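Local coordinates for hypothetical protein YHBO (Escherichia coli, PDB 1OI4) that repairs proteins and nucleotides glycated by methylglyoxal or glyoxal, releasing lactate or glycolate as it frees the modified amino groups, at residues L90-G95 with V121-H126; E33-E38 with R175-L180; G139-A144 with G156-D161. All coordinates share one frame; numbering follows the deposited sequence.

Interaction 1: residues L90-G95 with V121-H126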
ATOM      1  N   LEU A  90       8.456  18.012  -4.275  1.00 11.85           N
ATOM      2  CA  LEU A  90       7.642  16.871  -4.664  1.00 11.53           C
ATOM      3  C   LEU A  90       6.659  16.467  -3.571  1.00 12.67           C
ATOM      4  O   LEU A  90       7.031  16.329  -2.406  1.00 12.74           O
ATOM      5  CB  LEU A  90       8.552  15.682  -5.002  1.00 10.88           C
ATOM      6  CG  LEU A  90       7.892  14.306  -5.140  1.00  9.53           C
ATOM      7  CD1 LEU A  90       6.903  14.315  -6.300  1.00  7.19           C
ATOM      8  CD2 LEU A  90       8.978  13.248  -5.367  1.00  9.61           C
ATOM      9  N   LEU A  91       5.403  16.277  -3.959  1.00 11.95           N
ATOM     10  CA  LEU A  91       4.367  15.868  -3.019  1.00 10.51           C
ATOM     11  C   LEU A  91       3.940  14.441  -3.334  1.00  9.62           C
ATOM     12  O   LEU A  91       3.714  14.094  -4.492  1.00  9.30           O
ATOM     13  CB  LEU A  91       3.151  16.790  -3.133  1.00 10.22           C
ATOM     14  CG  LEU A  91       1.895  16.342  -2.388  1.00 10.17           C
ATOM     15  CD1 LEU A  91       2.143  16.373  -0.890  1.00 11.49           C
ATOM     16  CD2 LEU A  91       0.734  17.258  -2.758  1.00 12.08           C
ATOM     17  N   LEU A  92       3.824  13.618  -2.300  1.00  9.51           N
ATOM     18  CA  LEU A  92       3.413  12.233  -2.481  1.00 10.18           C
ATOM     19  C   LEU A  92       2.224  11.927  -1.573  1.00 10.25           C
ATOM     20  O   LEU A  92       2.395  11.607  -0.397  1.00 10.29           O
ATOM     21  CB  LEU A  92       4.576  11.288  -2.152  1.00 10.59           C
ATOM     22  CG  LEU A  92       5.862  11.490  -2.958  1.00 10.08           C
ATOM     23  CD1 LEU A  92       6.978  10.635  -2.378  1.00 10.21           C
ATOM     24  CD2 LEU A  92       5.611  11.139  -4.419  1.00  9.61           C
ATOM     25  N   PRO A  93       0.996  12.064  -2.099  1.00 10.86           N
ATOM     26  CA  PRO A  93      -0.198  11.780  -1.294  1.00  9.85           C
ATOM     27  C   PRO A  93      -0.340  10.277  -1.034  1.00 10.58           C
ATOM     28  O   PRO A  93       0.249   9.458  -1.749  1.00  9.14           O
ATOM     29  CB  PRO A  93      -1.334  12.359  -2.137  1.00  8.07           C
ATOM     30  CG  PRO A  93      -0.808  12.272  -3.537  1.00 13.32           C
ATOM     31  CD  PRO A  93       0.633  12.673  -3.391  1.00  9.57           C
ATOM     32  N   GLY A  94      -1.118   9.925  -0.011  1.00  9.61           N
ATOM     33  CA  GLY A  94      -1.309   8.530   0.344  1.00 10.71           C
ATOM     34  C   GLY A  94      -2.480   7.800  -0.296  1.00 11.23           C
ATOM     35  O   GLY A  94      -2.732   7.936  -1.492  1.00 11.21           O
ATOM     36  N   GLY A  95      -3.203   7.024   0.507  1.00 11.28           N
ATOM     37  CA  GLY A  95      -4.307   6.248  -0.025  1.00 10.98           C
ATOM     38  C   GLY A  95      -3.674   5.053  -0.719  1.00  9.52           C
ATOM     39  O   GLY A  95      -2.609   4.601  -0.305  1.00  9.99           O
ATOM     40  N   VAL A 121      10.772  17.072  -0.215  1.00 12.28           N
ATOM     41  CA  VAL A 121       9.807  16.051  -0.598  1.00 12.96           C
ATOM     42  C   VAL A 121       8.829  15.934   0.564  1.00 12.52           C
ATOM     43  O   VAL A 121       9.249  15.846   1.722  1.00 12.85           O
ATOM     44  CB  VAL A 121      10.488  14.691  -0.843  1.00 14.33           C
ATOM     45  CG1 VAL A 121       9.449  13.646  -1.221  1.00 11.44           C
ATOM     46  CG2 VAL A 121      11.522  14.827  -1.946  1.00 14.12           C
ATOM     47  N   PHE A 122       7.536  15.957   0.256  1.00 11.21           N
ATOM     48  CA  PHE A 122       6.493  15.870   1.280  1.00 11.79           C
ATOM     49  C   PHE A 122       5.698  14.582   1.066  1.00 13.09           C
ATOM     50  O   PHE A 122       4.992  14.447   0.065  1.00 12.99           O
ATOM     51  CB  PHE A 122       5.543  17.067   1.165  1.00 11.68           C
ATOM     52  CG  PHE A 122       6.226  18.363   0.800  1.00 10.54           C
ATOM     53  CD1 PHE A 122       5.741  19.141  -0.247  1.00 10.51           C
ATOM     54  CD2 PHE A 122       7.341  18.810   1.505  1.00 11.26           C
ATOM     55  CE1 PHE A 122       6.357  20.352  -0.593  1.00 12.15           C
ATOM     56  CE2 PHE A 122       7.965  20.016   1.170  1.00  9.72           C
ATOM     57  CZ  PHE A 122       7.472  20.788   0.120  1.00  9.16           C
ATOM     58  N   ALA A 123       5.805  13.645   2.006  1.00 10.42           N
ATOM     59  CA  ALA A 123       5.111  12.367   1.887  1.00 11.61           C
ATOM     60  C   ALA A 123       4.237  12.077   3.099  1.00 10.62           C
ATOM     61  O   ALA A 123       4.718  12.044   4.228  1.00 10.50           O
ATOM     62  CB  ALA A 123       6.128  11.243   1.694  1.00 12.95           C
ATOM     63  N   ILE A 124       2.952  11.838   2.857  1.00 11.13           N
ATOM     64  CA  ILE A 124       2.019  11.581   3.944  1.00 11.90           C
ATOM     65  C   ILE A 124       1.256  10.257   3.831  1.00 10.48           C
ATOM     66  O   ILE A 124       0.953   9.790   2.734  1.00  9.58           O
ATOM     67  CB  ILE A 124       1.011  12.749   4.051  1.00 13.16           C
ATOM     68  CG1 ILE A 124       0.041  12.512   5.211  1.00 13.25           C
ATOM     69  CG2 ILE A 124       0.257  12.905   2.733  1.00 10.71           C
ATOM     70  CD1 ILE A 124      -0.747  13.759   5.585  1.00 16.14           C
ATOM     71  N   CYS A 125       0.965   9.652   4.984  1.00 12.35           N
ATOM     72  CA  CYS A 125       0.216   8.397   5.049  1.00 12.43           C
ATOM     73  C   CYS A 125       0.969   7.255   4.351  1.00 10.62           C
ATOM     74  O   CYS A 125       2.019   6.821   4.825  1.00 10.37           O
ATOM     75  CB  CYS A 125      -1.165   8.604   4.417  1.00 15.01           C
ATOM     76  SG  CYS A 125      -2.485   7.579   5.116  1.00 20.85           S
ATOM     77  N   HIS A 126       0.434   6.759   3.239  1.00  9.10           N
ATOM     78  CA  HIS A 126       1.107   5.694   2.496  1.00  8.85           C
ATOM     79  C   HIS A 126       2.171   6.281   1.561  1.00  9.08           C
ATOM     80  O   HIS A 126       2.991   5.549   1.008  1.00  9.47           O
ATOM     81  CB  HIS A 126       0.107   4.886   1.659  1.00  7.59           C
ATOM     82  CG  HIS A 126      -0.726   3.930   2.457  1.00  9.31           C
ATOM     83  ND1 HIS A 126      -1.777   4.337   3.251  1.00  7.95           N
ATOM     84  CD2 HIS A 126      -0.661   2.583   2.583  1.00 10.58           C
ATOM     85  CE1 HIS A 126      -2.323   3.283   3.832  1.00 10.37           C
ATOM     86  NE2 HIS A 126      -1.665   2.205   3.443  1.00  9.14           N
TER
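L91 crosses F122 at about a right angle, with its CD1 4.0 Å from F122 CB. The two residues are paired in neighbouring parallel strands at the centre of the main sheet of this DJ-1/PfpI-family alpha/beta fold. The strand axes lie 4.7 Å apart and run nearly parallel (7°). F183 of helix 180-191 packs on both L91 and F122. The other face of the sheet carries L90, L92, V121 and A123. There L90 and V121 lie side by side and point the same way. V121 CG1 also meets L92 CD1 at 4.1 Å. It stands anti to the V121 backbone N (chi1 179°), which keeps it beside both leucines. Two good backbone bonds hold the pairing, F122 N to L90 O (2.7 Å) and L92 N to F122 O (2.8 Å). The third, I124 N to L92 O, is weak at 3.3 Å, and regular pairing stops there. C125, the probable nucleophile, follows at once in a tight turn with positive phi (63°), consistent with the nucleophile elbow of this family. G94 CA lies against C125 CB at 4.1 Å. H126 NE2 is hydrogen-bonded to D99 OD2 of the second subunit, while H126 ND1 is buried without a partner. At the end of the contact, H126 CB rests 3.4 Å from G95 O.

Interaction 2: residues E33-E38 with R175-L180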
ATOM      1  N   GLU A  33      -7.339   6.390  -6.502  1.00 14.18           N
ATOM      2  CA  GLU A  33      -7.458   5.964  -5.118  1.00 14.88           C
ATOM      3  C   GLU A  33      -6.522   6.633  -4.127  1.00 13.44           C
ATOM      4  O   GLU A  33      -6.222   6.082  -3.072  1.00 14.17           O
ATOM      5  CB  GLU A  33      -7.332   4.443  -5.036  1.00 15.61           C
ATOM      6  CG  GLU A  33      -8.442   3.735  -5.795  1.00 18.17           C
ATOM      7  CD  GLU A  33      -8.380   2.231  -5.662  1.00 20.66           C
ATOM      8  OE1 GLU A  33      -8.406   1.732  -4.518  1.00 19.45           O
ATOM      9  OE2 GLU A  33      -8.308   1.549  -6.704  1.00 24.67           O
ATOM     10  N   PHE A  34      -6.063   7.830  -4.466  1.00 13.44           N
ATOM     11  CA  PHE A  34      -5.213   8.581  -3.561  1.00 13.07           C
ATOM     12  C   PHE A  34      -6.157   9.051  -2.452  1.00 14.51           C
ATOM     13  O   PHE A  34      -7.377   9.126  -2.666  1.00 14.83           O
ATOM     14  CB  PHE A  34      -4.601   9.784  -4.294  1.00 11.07           C
ATOM     15  CG  PHE A  34      -5.618  10.779  -4.793  1.00 10.19           C
ATOM     16  CD1 PHE A  34      -6.035  11.832  -3.990  1.00 12.78           C
ATOM     17  CD2 PHE A  34      -6.170  10.650  -6.064  1.00 11.17           C
ATOM     18  CE1 PHE A  34      -6.990  12.749  -4.445  1.00 12.46           C
ATOM     19  CE2 PHE A  34      -7.126  11.558  -6.528  1.00  9.96           C
ATOM     20  CZ  PHE A  34      -7.534  12.608  -5.716  1.00 11.14           C
ATOM     21  N   GLU A  35      -5.617   9.340  -1.270  1.00 12.80           N
ATOM     22  CA  GLU A  35      -6.446   9.826  -0.168  1.00 13.65           C
ATOM     23  C   GLU A  35      -6.826  11.265  -0.520  1.00 14.51           C
ATOM     24  O   GLU A  35      -5.989  12.167  -0.488  1.00 13.24           O
ATOM     25  CB  GLU A  35      -5.671   9.794   1.155  1.00 14.91           C
ATOM     26  CG  GLU A  35      -6.453  10.358   2.338  1.00 14.65           C
ATOM     27  CD  GLU A  35      -7.725   9.575   2.639  1.00 17.47           C
ATOM     28  OE1 GLU A  35      -8.690  10.182   3.139  1.00 18.35           O
ATOM     29  OE2 GLU A  35      -7.762   8.353   2.391  1.00 19.72           O
ATOM     30  N   ASP A  36      -8.098  11.463  -0.850  1.00 15.57           N
ATOM     31  CA  ASP A  36      -8.632  12.759  -1.269  1.00 14.53           C
ATOM     32  C   ASP A  36      -8.016  14.029  -0.688  1.00 14.72           C
ATOM     33  O   ASP A  36      -7.420  14.819  -1.427  1.00 12.72           O
ATOM     34  CB  ASP A  36     -10.147  12.782  -1.050  1.00 15.67           C
ATOM     35  CG  ASP A  36     -10.849  11.643  -1.765  1.00 14.37           C
ATOM     36  OD1 ASP A  36     -11.677  11.910  -2.659  1.00 14.99           O
ATOM     37  OD2 ASP A  36     -10.567  10.477  -1.432  1.00 13.29           O
ATOM     38  N   SER A  37      -8.155  14.235   0.618  1.00 13.71           N
ATOM     39  CA  SER A  37      -7.626  15.445   1.242  1.00 13.69           C
ATOM     40  C   SER A  37      -6.105  15.529   1.257  1.00 13.54           C
ATOM     41  O   SER A  37      -5.547  16.611   1.428  1.00 13.46           O
ATOM     42  CB  SER A  37      -8.155  15.593   2.673  1.00 12.58           C
ATOM     43  OG  SER A  37      -7.619  14.597   3.523  1.00 14.96           O
ATOM     44  N   GLU A  38      -5.431  14.399   1.077  1.00 14.08           N
ATOM     45  CA  GLU A  38      -3.977  14.415   1.076  1.00 13.38           C
ATOM     46  C   GLU A  38      -3.449  15.104  -0.175  1.00 12.81           C
ATOM     47  O   GLU A  38      -2.246  15.359  -0.305  1.00 10.10           O
ATOM     48  CB  GLU A  38      -3.428  12.997   1.245  1.00 14.47           C
ATOM     49  CG  GLU A  38      -3.254  12.648   2.720  1.00 17.25           C
ATOM     50  CD  GLU A  38      -3.188  11.157   2.999  1.00 19.06           C
ATOM     51  OE1 GLU A  38      -2.536  10.422   2.225  1.00 16.28           O
ATOM     52  OE2 GLU A  38      -3.782  10.726   4.012  1.00 17.21           O
ATOM     53  N   ARG A 175       1.511  11.160   9.284  1.00 10.55           N
ATOM     54  CA  ARG A 175       0.793   9.887   9.368  1.00 11.69           C
ATOM     55  C   ARG A 175      -0.582   9.784   8.724  1.00 10.27           C
ATOM     56  O   ARG A 175      -0.850   8.836   7.990  1.00  8.91           O
ATOM     57  CB  ARG A 175       0.656   9.487  10.842  1.00  9.36           C
ATOM     58  CG  ARG A 175       1.955   9.541  11.627  1.00 11.02           C
ATOM     59  CD  ARG A 175       1.688   9.593  13.131  1.00 11.33           C
ATOM     60  NE  ARG A 175       0.924  10.786  13.495  1.00  9.57           N
ATOM     61  CZ  ARG A 175       0.729  11.207  14.741  1.00  9.03           C
ATOM     62  NH1 ARG A 175       1.242  10.532  15.765  1.00  7.42           N
ATOM     63  NH2 ARG A 175       0.025  12.313  14.966  1.00  8.33           N
ATOM     64  N   THR A 176      -1.452  10.749   9.014  1.00 12.45           N
ATOM     65  CA  THR A 176      -2.822  10.723   8.509  1.00 13.05           C
ATOM     66  C   THR A 176      -3.352  12.112   8.154  1.00 12.79           C
ATOM     67  O   THR A 176      -2.672  13.117   8.358  1.00 11.69           O
ATOM     68  CB  THR A 176      -3.759  10.146   9.577  1.00 11.79           C
ATOM     69  OG1 THR A 176      -3.928  11.117  10.622  1.00 12.60           O
ATOM     70  CG2 THR A 176      -3.163   8.877  10.187  1.00 11.48           C
ATOM     71  N   PRO A 177      -4.579  12.179   7.598  1.00 13.64           N
ATOM     72  CA  PRO A 177      -5.177  13.467   7.234  1.00 14.05           C
ATOM     73  C   PRO A 177      -5.266  14.406   8.440  1.00 14.47           C
ATOM     74  O   PRO A 177      -5.261  15.625   8.288  1.00 14.34           O
ATOM     75  CB  PRO A 177      -6.551  13.065   6.707  1.00 15.69           C
ATOM     76  CG  PRO A 177      -6.247  11.769   6.012  1.00 15.36           C
ATOM     77  CD  PRO A 177      -5.375  11.065   7.041  1.00 12.67           C
ATOM     78  N   ASP A 178      -5.344  13.833   9.638  1.00 15.16           N
ATOM     79  CA  ASP A 178      -5.422  14.635  10.856  1.00 14.55           C
ATOM     80  C   ASP A 178      -4.118  15.370  11.145  1.00 13.55           C
ATOM     81  O   ASP A 178      -4.089  16.262  11.994  1.00 13.14           O
ATOM     82  CB  ASP A 178      -5.798  13.761  12.054  1.00 18.28           C
ATOM     83  CG  ASP A 178      -7.207  13.202  11.946  1.00 19.36           C
ATOM     84  OD1 ASP A 178      -8.164  14.002  11.893  1.00 21.02           O
ATOM     85  OD2 ASP A 178      -7.354  11.966  11.915  1.00 21.20           O
ATOM     86  N   ASP A 179      -3.044  14.999  10.448  1.00 11.71           N
ATOM     87  CA  ASP A 179      -1.750  15.660  10.632  1.00 11.73           C
ATOM     88  C   ASP A 179      -1.536  16.727   9.549  1.00 12.49           C
ATOM     89  O   ASP A 179      -0.485  17.368   9.507  1.00 11.84           O
ATOM     90  CB  ASP A 179      -0.581  14.666  10.532  1.00 12.66           C
ATOM     91  CG  ASP A 179      -0.650  13.547  11.554  1.00 14.56           C
ATOM     92  OD1 ASP A 179      -1.068  13.798  12.706  1.00 11.65           O
ATOM     93  OD2 ASP A 179      -0.255  12.409  11.202  1.00 14.63           O
ATOM     94  N   LEU A 180      -2.519  16.900   8.669  1.00 11.84           N
ATOM     95  CA  LEU A 180      -2.406  17.870   7.578  1.00 12.71           C
ATOM     96  C   LEU A 180      -1.970  19.268   8.009  1.00 14.10           C
ATOM     97  O   LEU A 180      -1.111  19.877   7.370  1.00 15.40           O
ATOM     98  CB  LEU A 180      -3.723  17.952   6.803  1.00 11.79           C
ATOM     99  CG  LEU A 180      -3.959  16.806   5.819  1.00 14.05           C
ATOM    100  CD1 LEU A 180      -5.374  16.868   5.279  1.00 12.44           C
ATOM    101  CD2 LEU A 180      -2.946  16.899   4.680  1.00 14.15           C
TER
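P177 is wedged against the start of helix 37-48, and its ring carbons meet three residues. P177 CB lies 3.7 Å from S37 OG. P177 CG, the next atom out, sits 3.3 Å from E38 OE2, and on it E35 CG also packs at 3.9 Å. P177 CD closes the ring and stays beside E38 OE2 as well, at 3.4 Å. The E38 chain is extended beyond CG, which carries its carboxylate across to the proline. Its other oxygen, OE1, makes a weak hydrogen bond to G94 N and lies near C125. L180 completes the contact by placing CD1 3.6 Å from S37 OG. The proline begins a short 3-10 turn that leads into helix 180-191. D179 braces this turn: its OD2 accepts from R175 N, R175 NE and T176 N, and its OD1 from R175 NH2. R175 thus grips the carboxylate side-on, with both oxygens in the guanidinium plane. No hydrogen bond joins the two segments. The contact is van der Waals, partly carbon on carbon and partly carbon on oxygen. E38 OE2 is buried under the ring with no polar partner in the model, so any attraction there is probably weak and comes from the ring's C-H groups.

Interaction 3: residues G139-A144 with G156-D161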
ATOM      1  N   GLY A 139      18.525   5.242   7.489  1.00 17.15           N
ATOM      2  CA  GLY A 139      19.207   6.190   8.356  1.00 17.49           C
ATOM      3  C   GLY A 139      18.520   7.542   8.494  1.00 18.42           C
ATOM      4  O   GLY A 139      18.964   8.386   9.277  1.00 19.07           O
ATOM      5  N   ARG A 140      17.439   7.755   7.749  1.00 16.79           N
ATOM      6  CA  ARG A 140      16.723   9.025   7.810  1.00 16.30           C
ATOM      7  C   ARG A 140      15.491   8.974   8.708  1.00 15.70           C
ATOM      8  O   ARG A 140      14.867   7.921   8.885  1.00 14.57           O
ATOM      9  CB  ARG A 140      16.336   9.475   6.398  1.00 17.65           C
ATOM     10  CG  ARG A 140      17.529   9.508   5.451  1.00 18.92           C
ATOM     11  CD  ARG A 140      17.259  10.325   4.203  1.00 19.32           C
ATOM     12  NE  ARG A 140      17.018  11.730   4.520  1.00 18.13           N
ATOM     13  CZ  ARG A 140      17.040  12.707   3.621  1.00 19.72           C
ATOM     14  NH1 ARG A 140      17.300  12.434   2.348  1.00 18.60           N
ATOM     15  NH2 ARG A 140      16.790  13.953   3.989  1.00 17.47           N
ATOM     16  N   LYS A 141      15.139  10.128   9.270  1.00 15.45           N
ATOM     17  CA  LYS A 141      14.003  10.220  10.177  1.00 17.07           C
ATOM     18  C   LYS A 141      12.689  10.545   9.483  1.00 16.33           C
ATOM     19  O   LYS A 141      12.607  11.471   8.684  1.00 18.14           O
ATOM     20  CB  LYS A 141      14.272  11.283  11.245  1.00 16.84           C
ATOM     21  CG  LYS A 141      15.590  11.112  11.987  1.00 18.38           C
ATOM     22  CD  LYS A 141      15.783  12.213  13.012  1.00 20.34           C
ATOM     23  CE  LYS A 141      17.128  12.085  13.707  1.00 24.73           C
ATOM     24  NZ  LYS A 141      17.327  13.150  14.731  1.00 27.07           N
ATOM     25  N   LEU A 142      11.656   9.780   9.806  1.00 16.97           N
ATOM     26  CA  LEU A 142      10.344  10.019   9.235  1.00 17.02           C
ATOM     27  C   LEU A 142       9.259   9.240   9.955  1.00 15.39           C
ATOM     28  O   LEU A 142       9.533   8.434  10.848  1.00 13.68           O
ATOM     29  CB  LEU A 142      10.335   9.675   7.741  1.00 21.04           C
ATOM     30  CG  LEU A 142      10.952   8.360   7.274  1.00 21.52           C
ATOM     31  CD1 LEU A 142      10.294   7.200   7.991  1.00 21.44           C
ATOM     32  CD2 LEU A 142      10.783   8.232   5.770  1.00 21.66           C
ATOM     33  N   THR A 143       8.021   9.504   9.569  1.00 12.23           N
ATOM     34  CA  THR A 143       6.886   8.816  10.147  1.00 11.40           C
ATOM     35  C   THR A 143       6.030   8.335   8.986  1.00 10.84           C
ATOM     36  O   THR A 143       6.367   8.581   7.824  1.00 11.10           O
ATOM     37  CB  THR A 143       6.068   9.752  11.061  1.00  9.94           C
ATOM     38  OG1 THR A 143       5.157   8.971  11.841  1.00 10.75           O
ATOM     39  CG2 THR A 143       5.286  10.766  10.235  1.00 10.56           C
ATOM     40  N   ALA A 144       4.934   7.653   9.298  1.00 11.83           N
ATOM     41  CA  ALA A 144       4.029   7.132   8.276  1.00 11.55           C
ATOM     42  C   ALA A 144       2.819   6.487   8.937  1.00 10.80           C
ATOM     43  O   ALA A 144       2.765   6.371  10.156  1.00 11.06           O
ATOM     44  CB  ALA A 144       4.756   6.102   7.400  1.00 11.74           C
ATOM     45  N   GLY A 156      15.356   0.569   6.885  1.00 16.90           N
ATOM     46  CA  GLY A 156      16.448   1.232   7.577  1.00 16.90           C
ATOM     47  C   GLY A 156      16.173   2.625   8.120  1.00 16.58           C
ATOM     48  O   GLY A 156      17.081   3.266   8.649  1.00 15.55           O
ATOM     49  N   ALA A 157      14.940   3.108   8.000  1.00 14.66           N
ATOM     50  CA  ALA A 157      14.623   4.444   8.496  1.00 13.33           C
ATOM     51  C   ALA A 157      14.379   4.442   9.999  1.00 12.56           C
ATOM     52  O   ALA A 157      14.008   3.422  10.571  1.00 11.59           O
ATOM     53  CB  ALA A 157      13.400   4.993   7.777  1.00 13.73           C
ATOM     54  N   GLU A 158      14.597   5.590  10.634  1.00 13.87           N
ATOM     55  CA  GLU A 158      14.359   5.715  12.069  1.00 13.86           C
ATOM     56  C   GLU A 158      12.951   6.279  12.220  1.00 11.38           C
ATOM     57  O   GLU A 158      12.693   7.446  11.915  1.00 10.19           O
ATOM     58  CB  GLU A 158      15.381   6.646  12.724  1.00 15.03           C
ATOM     59  CG  GLU A 158      15.209   6.743  14.235  1.00 21.87           C
ATOM     60  CD  GLU A 158      16.281   7.583  14.905  1.00 28.10           C
ATOM     61  OE1 GLU A 158      16.536   8.711  14.432  1.00 30.45           O
ATOM     62  OE2 GLU A 158      16.861   7.118  15.912  1.00 30.03           O
ATOM     63  N   PHE A 159      12.041   5.435  12.687  1.00 11.18           N
ATOM     64  CA  PHE A 159      10.649   5.819  12.841  1.00 10.58           C
ATOM     65  C   PHE A 159      10.326   6.644  14.076  1.00 10.20           C
ATOM     66  O   PHE A 159      10.829   6.378  15.162  1.00 10.72           O
ATOM     67  CB  PHE A 159       9.767   4.568  12.856  1.00 10.46           C
ATOM     68  CG  PHE A 159       8.310   4.860  13.069  1.00 11.14           C
ATOM     69  CD1 PHE A 159       7.502   5.253  12.007  1.00 12.99           C
ATOM     70  CD2 PHE A 159       7.748   4.771  14.340  1.00 12.08           C
ATOM     71  CE1 PHE A 159       6.150   5.554  12.208  1.00 13.79           C
ATOM     72  CE2 PHE A 159       6.402   5.071  14.555  1.00 12.86           C
ATOM     73  CZ  PHE A 159       5.602   5.463  13.483  1.00 14.53           C
ATOM     74  N   TYR A 160       9.464   7.637  13.896  1.00 11.26           N
ATOM     75  CA  TYR A 160       9.009   8.486  14.992  1.00 12.54           C
ATOM     76  C   TYR A 160       7.493   8.597  14.882  1.00 12.41           C
ATOM     77  O   TYR A 160       6.963   8.796  13.793  1.00 13.70           O
ATOM     78  CB  TYR A 160       9.622   9.890  14.908  1.00 14.41           C
ATOM     79  CG  TYR A 160      11.094   9.940  15.245  1.00 16.61           C
ATOM     80  CD1 TYR A 160      12.058   9.531  14.325  1.00 17.42           C
ATOM     81  CD2 TYR A 160      11.523  10.373  16.501  1.00 19.99           C
ATOM     82  CE1 TYR A 160      13.419   9.551  14.649  1.00 17.70           C
ATOM     83  CE2 TYR A 160      12.882  10.393  16.837  1.00 20.26           C
ATOM     84  CZ  TYR A 160      13.821   9.982  15.907  1.00 20.54           C
ATOM     85  OH  TYR A 160      15.161   9.995  16.242  1.00 21.00           O
ATOM     86  N   ASP A 161       6.797   8.456  16.005  1.00 13.84           N
ATOM     87  CA  ASP A 161       5.344   8.572  16.008  1.00 13.44           C
ATOM     88  C   ASP A 161       5.008  10.014  16.359  1.00 14.05           C
ATOM     89  O   ASP A 161       4.827  10.350  17.531  1.00 11.67           O
ATOM     90  CB  ASP A 161       4.731   7.609  17.033  1.00 13.52           C
ATOM     91  CG  ASP A 161       3.224   7.798  17.189  1.00 14.22           C
ATOM     92  OD1 ASP A 161       2.544   8.114  16.189  1.00 13.90           O
ATOM     93  OD2 ASP A 161       2.719   7.622  18.314  1.00 16.61           O
TER
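With chi1 at -167°, T143 swings OG1 away from its own backbone N and over to Y160 O, to which it donates a 2.7 Å bond. K141 CG is turned to the side of its backbone N (chi1 -53°), and the extended chain beyond runs alongside E158 and obliquely past the Y160 ring. K141 CG comes within 3.8 Å of Y160 CE1. The two segments form the parallel strand pair of a small beta-alpha-beta unit, connected through helix 149-154. A Schellman motif ends that helix at G156, whose O accepts from G139 N at 2.7 Å, the donor lying well above the carbonyl plane. E158 N to R140 O (2.9 Å) and Y160 N to L142 O (3.2 Å) continue the pairing. On the helix side, L142 CD1 packs on A157 CB at 3.8 Å, with V152 over both. The F159 ring turns its edge to A144 N. On the other side, Y160 OH donates to E158 OE1 at 2.6 Å, from high above the carboxylate plane. K141 NZ stays 4.5 Å from E158 OE1, beyond a salt bridge. The tyrosine hydroxyl therefore takes the direct bond, and the lysine charge probably adds only a longer-range attraction.

Just after the first strand of the main sheet, segment 33-38 opens interaction 2, which closes only at 175-180, beyond the strand 171-174. Both other contacts fall within that long loop. Interaction 1 closes first, pairing 90-95 with 121-126 around two intervening helices. Interaction 3 follows in series and closes the short helical excursion between 139-144 and 156-161. None of them cross. Interaction 1 lies near the centre of the chain, and interaction 2 ties two helix starts together over its end, where E38 approaches C125. Interaction 3 sits farther out. R175 of interaction 2 reaches it through a salt bridge to D161, and A144 CB touches C125 O of interaction 1.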